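Local coordinates for PP1b (Porcine reproductive and respiratory syndrome virus, PDB 6JDR), which probably unwinds RNA and DNA duplexes with 5' to 3' polarity, driven by ATP hydrolysis, as the helicase part (nsp10) of the viral replicase polyprotein, at residues R94-R99 with D119-L125; L212-W216 with D234-L238. The protein carries 1 engineered substitution. Numbering follows the deposited sequence.

In the fold
Contact 1 lies in a four-stranded antiparallel sheet, probably domain 1B, packed beside the zinc-binding domain; contact 2 lies in the parallel alpha/beta core of the helicase. Their centres are 27 Å apart, their nearest atoms about 11 Å, and they do not touch. Contact 1 faces the zinc-binding domain: the side chain of L125 is about 7 Å from that of the zinc ligand C20 and about 9 Å from a bound zinc ion. Contact 2 flanks the strand end carrying D225 and E226, probably the Walker B (DExx) acids, about 8 Å from L212 between side chains. R237 of contact 2 hydrogen-bonds T128 O, three residues beyond L125.

Contact 1 (R94-R99 with D119-L125)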
loop_
_atom_site.group_PDB
_atom_site.type_symbol
_atom_site.label_atom_id
_atom_site.label_comp_id
_atom_site.label_asym_id
_atom_site.label_seq_id
_atom_site.Cartn_x
_atom_site.Cartn_y
_atom_site.Cartn_z
ATOM N N ARG A 94 5.846 7.308 -33.271
ATOM C CA ARG A 94 4.827 6.775 -34.172
ATOM C C ARG A 94 3.998 7.904 -34.791
ATOM O O ARG A 94 3.587 8.834 -34.096
ATOM C CB ARG A 94 3.939 5.787 -33.413
ATOM C CG ARG A 94 3.488 4.587 -34.233
ATOM C CD ARG A 94 3.621 3.296 -33.436
ATOM N NE ARG A 94 2.851 3.331 -32.192
ATOM C CZ ARG A 94 1.709 2.678 -31.966
ATOM N NH1 ARG A 94 1.153 1.898 -32.895
ATOM N NH2 ARG A 94 1.115 2.801 -30.784
ATOM N N TYR A 95 3.767 7.812 -36.102
ATOM C CA TYR A 95 3.172 8.899 -36.882
ATOM C C TYR A 95 2.132 8.386 -37.878
ATOM O O TYR A 95 2.298 7.308 -38.451
ATOM C CB TYR A 95 4.261 9.623 -37.674
ATOM C CG TYR A 95 5.376 10.235 -36.850
ATOM C CD1 TYR A 95 5.330 11.573 -36.468
ATOM C CD2 TYR A 95 6.492 9.484 -36.475
ATOM C CE1 TYR A 95 6.352 12.144 -35.728
ATOM C CE2 TYR A 95 7.519 10.047 -35.733
ATOM C CZ TYR A 95 7.446 11.379 -35.362
ATOM O OH TYR A 95 8.460 11.958 -34.623
ATOM N N GLN A 96 1.071 9.165 -38.089
ATOM C CA GLN A 96 0.114 8.904 -39.168
ATOM C C GLN A 96 0.570 9.661 -40.412
ATOM O O GLN A 96 0.966 10.822 -40.325
ATOM C CB GLN A 96 -1.304 9.350 -38.787
ATOM C CG GLN A 96 -1.991 8.499 -37.727
ATOM C CD GLN A 96 -2.463 7.147 -38.240
ATOM O OE1 GLN A 96 -2.343 6.833 -39.428
ATOM N NE2 GLN A 96 -3.005 6.333 -37.336
ATOM N N THR A 97 0.520 8.987 -41.559
ATOM C CA THR A 97 0.909 9.562 -42.845
ATOM C C THR A 97 -0.049 9.063 -43.917
ATOM O O THR A 97 -0.902 8.222 -43.638
ATOM C CB THR A 97 2.332 9.128 -43.246
ATOM O OG1 THR A 97 2.344 7.719 -43.511
ATOM C CG2 THR A 97 3.334 9.449 -42.144
ATOM N N ARG A 98 0.108 9.558 -45.146
ATOM C CA ARG A 98 -0.702 9.085 -46.277
ATOM C C ARG A 98 -0.510 7.588 -46.550
ATOM O O ARG A 98 -1.397 6.940 -47.096
ATOM C CB ARG A 98 -0.423 9.904 -47.547
ATOM C CG ARG A 98 0.986 9.781 -48.117
ATOM C CD ARG A 98 1.108 10.538 -49.433
ATOM N NE ARG A 98 2.450 10.437 -50.011
ATOM C CZ ARG A 98 3.472 11.253 -49.743
ATOM N NH1 ARG A 98 3.345 12.268 -48.891
ATOM N NH2 ARG A 98 4.644 11.049 -50.334
ATOM N N ARG A 99 0.643 7.049 -46.157
ATOM C CA ARG A 99 0.900 5.606 -46.215
ATOM C C ARG A 99 0.474 4.886 -44.923
ATOM O O ARG A 99 0.961 3.794 -44.627
ATOM C CB ARG A 99 2.390 5.352 -46.511
ATOM C CG ARG A 99 2.756 5.387 -47.993
ATOM C CD ARG A 99 2.903 3.980 -48.564
ATOM N NE ARG A 99 2.982 3.963 -50.026
ATOM C CZ ARG A 99 1.935 4.016 -50.853
ATOM N NH1 ARG A 99 0.692 4.098 -50.385
ATOM N NH2 ARG A 99 2.133 3.991 -52.169
ATOM N N ASP A 119 8.765 13.029 -49.018
ATOM C CA ASP A 119 8.369 13.911 -47.928
ATOM C C ASP A 119 6.924 13.601 -47.557
ATOM O O ASP A 119 6.050 13.551 -48.428
ATOM C CB ASP A 119 8.517 15.379 -48.333
ATOM C CG ASP A 119 9.968 15.784 -48.539
ATOM O OD1 ASP A 119 10.662 15.131 -49.343
ATOM O OD2 ASP A 119 10.418 16.756 -47.895
ATOM N N TYR A 120 6.681 13.379 -46.268
ATOM C CA TYR A 120 5.359 12.980 -45.793
ATOM C C TYR A 120 4.844 13.916 -44.710
ATOM O O TYR A 120 5.518 14.138 -43.696
ATOM C CB TYR A 120 5.401 11.559 -45.239
ATOM C CG TYR A 120 5.926 10.522 -46.206
ATOM C CD1 TYR A 120 5.062 9.821 -47.043
ATOM C CD2 TYR A 120 7.282 10.230 -46.270
ATOM C CE1 TYR A 120 5.538 8.862 -47.922
ATOM C CE2 TYR A 120 7.767 9.275 -47.144
ATOM C CZ TYR A 120 6.894 8.593 -47.968
ATOM O OH TYR A 120 7.382 7.644 -48.838
ATOM N N ALA A 121 3.653 14.467 -44.929
ATOM C CA ALA A 121 2.929 15.152 -43.868
ATOM C C ALA A 121 2.662 14.118 -42.774
ATOM O O ALA A 121 2.158 13.030 -43.057
ATOM C CB ALA A 121 1.627 15.725 -44.392
ATOM N N SER A 122 3.019 14.448 -41.538
ATOM C CA SER A 122 2.932 13.487 -40.448
ATOM C C SER A 122 2.410 14.120 -39.166
ATOM O O SER A 122 2.879 15.179 -38.741
ATOM C CB SER A 122 4.303 12.847 -40.192
ATOM O OG SER A 122 5.208 13.779 -39.623
ATOM N N THR A 123 1.430 13.461 -38.561
ATOM C CA THR A 123 0.971 13.815 -37.230
ATOM C C THR A 123 1.457 12.731 -36.283
ATOM O O THR A 123 1.186 11.549 -36.497
ATOM C CB THR A 123 -0.563 13.909 -37.160
ATOM O OG1 THR A 123 -1.138 12.675 -37.606
ATOM C CG2 THR A 123 -1.069 15.047 -38.033
ATOM N N ALA A 124 2.194 13.136 -35.254
ATOM C CA ALA A 124 2.690 12.207 -34.247
ATOM C C ALA A 124 1.566 11.774 -33.314
ATOM O O ALA A 124 0.694 12.574 -32.966
ATOM C CB ALA A 124 3.809 12.852 -33.442
ATOM N N LEU A 125 1.589 10.504 -32.921
ATOM C CA LEU A 125 0.737 10.014 -31.841
ATOM C C LEU A 125 1.203 10.621 -30.529
ATOM O O LEU A 125 2.406 10.698 -30.270
ATOM C CB LEU A 125 0.793 8.486 -31.749
ATOM C CG LEU A 125 -0.261 7.714 -32.544
ATOM C CD1 LEU A 125 -0.384 8.231 -33.968
ATOM C CD2 LEU A 125 0.063 6.226 -32.531
HETATM O O HOH W 1 1.647 14.154 -47.566
HETATM O O HOH W 2 1.629 11.761 -45.377
#
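Strands 93-97 and 118-124 are neighbours in a four-stranded antiparallel sheet, probably that of helicase domain 1B, and cross with a strong twist (136° between their N-to-C directions). R94 starts the pairing: its O accepts a hydrogen bond from L125 N (2.9 Å), while L125 CD2 lies over one face of the guanidinium, 4.0 Å from R94 CZ. The charged end forms a salt bridge with D23, tying the sheet to the zinc-binding domain. Y95 and A124 are a non-hydrogen-bonded pair, 4.3 Å between CA atoms, with Y95 CE1 against A124 CB at 3.5 Å; the Y95 hydroxyl bonds to D91 O. Q96 and T123 point to the other face and form the hydrogen-bonded pair, Q96 N to T123 O at 2.9 Å and T123 N to Q96 O at 3.2 Å. T97 CG2 lies 4.0 Å from S122 CB; beyond T97 the strands part, and a water accepts from R98 N and donates to A121 O, both at 2.7 Å. R98, in the turn toward strand 100-104, extends its side chain onward, toward the N-terminal end of strand 118-124. Y120 CE1 lies over one face of its guanidinium, 3.4 Å from R98 NH2, and at the edge of that group R98 NH1 donates to D119 O at 3.0 Å.

Contact 2 (L212-W216 with D234-L238); sequences LAGGW and DVLRL
L212 overlaps the flank of helix 232-239, its t, p rotamer setting CG 3.6 Å from D234 CB and CD1 3.4 Å from L238 CD1. Residues 212-214 form a 3-10 turn closed by G215 N to L212 O (3.1 Å); G215 (phi 90°, psi -176°), a conformation that calls for glycine, leads into extended W216. L238 N bonds D234 O (3.1 Å). CA pairs A213-D234 (6.2 Å) and W216-L238 (5.6 Å) set the register. L238 (m, t) inserts CD2 at the edge of the W216 ring, 4.1 Å from W216 CB. D234 puts OD2 3.6 Å from A213 CA, and its OD1 makes a very short salt bridge to R237 NH1 (2.5 Å). In this RecA-like core, the contact joins the loop after edge strand 208-211 to a helix following strand 222-224. With no direct hydrogen bond across it, cohesion rests mainly on apolar contacts of L212 and L238, plus one water donating to A213 O (2.8 Å) and D234 OD1 (3.2 Å).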
loop_
_atom_site.group_PDB
_atom_site.type_symbol
_atom_site.label_atom_id
_atom_site.label_comp_id
_atom_site.label_asym_id
_atom_site.label_seq_id
_atom_site.Cartn_x
_atom_site.Cartn_y
_atom_site.Cartn_z
ATOM N N LEU A 212 3.698 11.370 -9.070
ATOM C CA LEU A 212 2.844 10.444 -9.817
ATOM C C LEU A 212 2.834 10.714 -11.327
ATOM O O LEU A 212 2.901 9.774 -12.123
ATOM C CB LEU A 212 1.419 10.470 -9.255
ATOM C CG LEU A 212 0.374 9.562 -9.912
ATOM C CD1 LEU A 212 0.803 8.106 -9.895
ATOM C CD2 LEU A 212 -0.972 9.723 -9.227
ATOM N N ALA A 213 2.774 11.990 -11.713
ATOM C CA ALA A 213 2.746 12.381 -13.135
ATOM C C ALA A 213 3.981 11.945 -13.936
ATOM O O ALA A 213 3.910 11.829 -15.158
ATOM C CB ALA A 213 2.548 13.884 -13.264
ATOM N N GLY A 214 5.103 11.711 -13.255
ATOM C CA GLY A 214 6.326 11.239 -13.902
ATOM C C GLY A 214 6.229 9.847 -14.514
ATOM O O GLY A 214 6.996 9.513 -15.416
ATOM N N GLY A 215 5.299 9.033 -14.023
ATOM C CA GLY A 215 5.063 7.703 -14.582
ATOM C C GLY A 215 5.899 6.627 -13.915
ATOM O O GLY A 215 6.638 6.897 -12.971
ATOM N N TRP A 216 5.789 5.404 -14.430
ATOM C CA TRP A 216 6.400 4.232 -13.801
ATOM C C TRP A 216 7.925 4.257 -13.837
ATOM O O TRP A 216 8.524 4.614 -14.851
ATOM C CB TRP A 216 5.903 2.954 -14.481
ATOM C CG TRP A 216 6.430 1.696 -13.858
ATOM C CD1 TRP A 216 6.102 1.188 -12.636
ATOM C CD2 TRP A 216 7.376 0.788 -14.428
ATOM N NE1 TRP A 216 6.787 0.020 -12.406
ATOM C CE2 TRP A 216 7.576 -0.250 -13.494
ATOM C CE3 TRP A 216 8.076 0.750 -15.639
ATOM C CZ2 TRP A 216 8.447 -1.317 -13.730
ATOM C CZ3 TRP A 216 8.942 -0.309 -15.876
ATOM C CH2 TRP A 216 9.119 -1.329 -14.924
ATOM N N ASP A 234 -3.079 8.516 -14.511
ATOM C CA ASP A 234 -1.748 8.163 -14.015
ATOM C C ASP A 234 -1.774 6.860 -13.220
ATOM O O ASP A 234 -0.827 6.082 -13.270
ATOM C CB ASP A 234 -1.167 9.275 -13.139
ATOM C CG ASP A 234 -0.753 10.489 -13.932
ATOM O OD1 ASP A 234 -0.458 10.351 -15.135
ATOM O OD2 ASP A 234 -0.708 11.589 -13.355
ATOM N N VAL A 235 -2.855 6.630 -12.485
ATOM C CA VAL A 235 -2.995 5.400 -11.719
ATOM C C VAL A 235 -3.086 4.201 -12.666
ATOM O O VAL A 235 -2.477 3.157 -12.420
ATOM C CB VAL A 235 -4.213 5.450 -10.773
ATOM C CG1 VAL A 235 -4.507 4.078 -10.188
ATOM C CG2 VAL A 235 -3.961 6.456 -9.662
ATOM N N LEU A 236 -3.839 4.365 -13.750
ATOM C CA LEU A 236 -3.938 3.323 -14.765
ATOM C C LEU A 236 -2.597 3.066 -15.459
ATOM O O LEU A 236 -2.295 1.929 -15.813
ATOM C CB LEU A 236 -5.012 3.673 -15.790
ATOM C CG LEU A 236 -6.458 3.673 -15.292
ATOM C CD1 LEU A 236 -7.388 4.006 -16.445
ATOM C CD2 LEU A 236 -6.829 2.331 -14.678
ATOM N N ARG A 237 -1.801 4.118 -15.648
ATOM C CA ARG A 237 -0.447 3.969 -16.193
ATOM C C ARG A 237 0.405 3.060 -15.310
ATOM O O ARG A 237 1.067 2.154 -15.813
ATOM C CB ARG A 237 0.247 5.323 -16.351
ATOM C CG ARG A 237 -0.239 6.152 -17.529
ATOM C CD ARG A 237 0.500 7.484 -17.598
ATOM N NE ARG A 237 0.098 8.280 -18.760
ATOM C CZ ARG A 237 -0.494 9.479 -18.726
ATOM N NH1 ARG A 237 -0.781 10.094 -17.576
ATOM N NH2 ARG A 237 -0.796 10.082 -19.872
ATOM N N LEU A 238 0.382 3.305 -14.001
ATOM C CA LEU A 238 1.118 2.475 -13.043
ATOM C C LEU A 238 0.606 1.038 -13.037
ATOM O O LEU A 238 1.382 0.094 -13.169
ATOM C CB LEU A 238 1.011 3.045 -11.628
ATOM C CG LEU A 238 1.666 4.402 -11.348
ATOM C CD1 LEU A 238 1.535 4.739 -9.870
ATOM C CD2 LEU A 238 3.127 4.421 -11.778
HETATM O O HOH W 3 1.642 11.938 -16.874
#